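Long-range contact in uncharacterized protein (Slackia heliotrinireducens DSM 20476, PDB 4S1P), which is of unknown function but is probably an esterase or lipase-like hydrolase of the SGNH family: residues 11-15 and 33-39. Residues are numbered along the deposited sequence; the frame is centred on the assembly and turned at random.
Sequences NSLTT and VHARGGA
N11 lays its side chain over the type II turn R36-A39, with CB 3.1 Å from R36 O and the amide beside A39. The contact lies at the C-terminal edge of the parallel sheet of an SGNH-type α/β fold, where the loops after strands 4-10 and 29-35 meet. N11 is the N-cap of helix 12-15. Its CG sits between the backbone N and the carbonyl carbon (chi1 67°), turning the amide so that OD1 faces the helix start and ND2 faces A39. OD1 takes the N-H of L13 at 3.1 Å in a nearly straight capping bond (167°) and also accepts from Q70. ND2 gives a more bent bond (138°) to A39 O, 3.1 Å away. ND2 lies in the carbonyl plane of A39, but A39 O lies out of the amide plane of N11. These bonds hold the amide orientation. The turn is closed by A39 N to R36 O at 3.0 Å. S12 is the probable nucleophile, close to H167. S12 N and G38 N both bond to one oxygen of an unknown ligand, as the two backbone N-H groups of the oxyanion hole in SGNH hydrolases would. N11 ND2 bonds to another oxygen of it. Farther along, the contact is apolar. T15 CG2 packs against both A35 CB (3.7 Å) and V33 CG1 (3.8 Å). V33 CG1, anti to its own N, also approaches T14 CG2, 4.4 Å away.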
loop_
_atom_site.group_PDB
_atom_site.type_symbol
_atom_site.label_atom_id
_atom_site.label_comp_id
_atom_site.label_asym_id
_atom_site.label_seq_id
_atom_site.Cartn_x
_atom_site.Cartn_y
_atom_site.Cartn_z
ATOM N N ASN A 11 2.457 1.651 6.275
ATOM C CA ASN A 11 2.744 1.205 7.628
ATOM C C ASN A 11 3.650 -0.008 7.565
ATOM O O ASN A 11 4.469 -0.094 6.635
ATOM C CB ASN A 11 1.463 1.074 8.430
ATOM C CG ASN A 11 0.560 -0.023 7.948
ATOM O OD1 ASN A 11 0.951 -0.964 7.249
ATOM N ND2 ASN A 11 -0.690 0.080 8.358
ATOM N N SER A 12 3.624 -0.912 8.554
ATOM C CA SER A 12 4.578 -2.015 8.514
ATOM C C SER A 12 4.413 -2.933 7.296
ATOM O O SER A 12 5.366 -3.616 6.927
ATOM C CB SER A 12 4.563 -2.817 9.825
ATOM O OG SER A 12 3.473 -3.673 9.834
ATOM N N LEU A 13 3.256 -2.937 6.607
ATOM C CA LEU A 13 3.188 -3.751 5.379
ATOM C C LEU A 13 4.112 -3.210 4.290
ATOM O O LEU A 13 4.551 -3.953 3.383
ATOM C CB LEU A 13 1.755 -3.904 4.871
ATOM C CG LEU A 13 0.893 -4.977 5.556
ATOM C CD1 LEU A 13 0.634 -4.683 7.012
ATOM C CD2 LEU A 13 -0.380 -5.177 4.769
ATOM N N THR A 14 4.422 -1.923 4.381
ATOM C CA THR A 14 5.407 -1.310 3.498
ATOM C C THR A 14 6.825 -1.472 4.034
ATOM O O THR A 14 7.713 -1.827 3.276
ATOM C CB THR A 14 5.086 0.189 3.310
ATOM O OG1 THR A 14 3.904 0.302 2.518
ATOM C CG2 THR A 14 6.216 0.920 2.564
ATOM N N THR A 15 7.049 -1.222 5.324
ATOM C CA THR A 15 8.413 -1.129 5.830
ATOM C C THR A 15 9.002 -2.476 6.204
ATOM O O THR A 15 10.241 -2.587 6.242
ATOM C CB THR A 15 8.503 -0.207 7.043
ATOM O OG1 THR A 15 7.604 -0.648 8.064
ATOM C CG2 THR A 15 8.182 1.223 6.672
ATOM N N VAL A 33 10.115 7.074 2.478
ATOM C CA VAL A 33 8.978 6.394 3.142
ATOM C C VAL A 33 8.420 7.241 4.280
ATOM O O VAL A 33 9.189 7.721 5.124
ATOM C CB VAL A 33 9.442 5.050 3.721
ATOM C CG1 VAL A 33 8.289 4.323 4.392
ATOM C CG2 VAL A 33 10.048 4.206 2.608
ATOM N N HIS A 34 7.109 7.477 4.247
ATOM C CA HIS A 34 6.372 8.095 5.329
ATOM C C HIS A 34 5.471 7.020 5.891
ATOM O O HIS A 34 4.403 6.728 5.315
ATOM C CB HIS A 34 5.540 9.267 4.794
ATOM C CG HIS A 34 6.358 10.406 4.284
ATOM N ND1 HIS A 34 5.793 11.468 3.600
ATOM C CD2 HIS A 34 7.687 10.630 4.293
ATOM C CE1 HIS A 34 6.755 12.314 3.242
ATOM N NE2 HIS A 34 7.916 11.816 3.632
ATOM N N ALA A 35 5.919 6.397 6.984
ATOM C CA ALA A 35 5.209 5.263 7.538
ATOM C C ALA A 35 5.312 5.291 9.046
ATOM O O ALA A 35 6.211 5.914 9.624
ATOM C CB ALA A 35 5.790 3.973 7.018
ATOM N N ARG A 36 4.353 4.639 9.676
ATOM C CA ARG A 36 4.410 4.370 11.101
ATOM C C ARG A 36 3.586 3.131 11.335
ATOM O O ARG A 36 2.583 2.914 10.665
ATOM C CB ARG A 36 3.812 5.491 11.919
ATOM C CG ARG A 36 4.125 5.339 13.408
ATOM C CD ARG A 36 3.311 6.303 14.257
ATOM N NE ARG A 36 1.874 6.014 14.238
ATOM C CZ ARG A 36 0.990 6.627 13.460
ATOM N NH1 ARG A 36 1.399 7.584 12.674
ATOM N NH2 ARG A 36 -0.300 6.285 13.507
ATOM N N GLY A 37 3.961 2.343 12.324
ATOM C CA GLY A 37 3.121 1.200 12.684
ATOM C C GLY A 37 1.723 1.669 13.033
ATOM O O GLY A 37 1.542 2.611 13.786
ATOM N N GLY A 38 0.745 1.008 12.424
ATOM C CA GLY A 38 -0.669 1.274 12.675
ATOM C C GLY A 38 -1.239 2.432 11.890
ATOM O O GLY A 38 -2.423 2.712 12.002
ATOM N N ALA A 39 -0.436 3.081 11.057
ATOM C CA ALA A 39 -0.931 4.255 10.332
ATOM C C ALA A 39 -2.004 3.928 9.301
ATOM O O ALA A 39 -1.980 2.876 8.659
ATOM C CB ALA A 39 0.217 4.978 9.646
#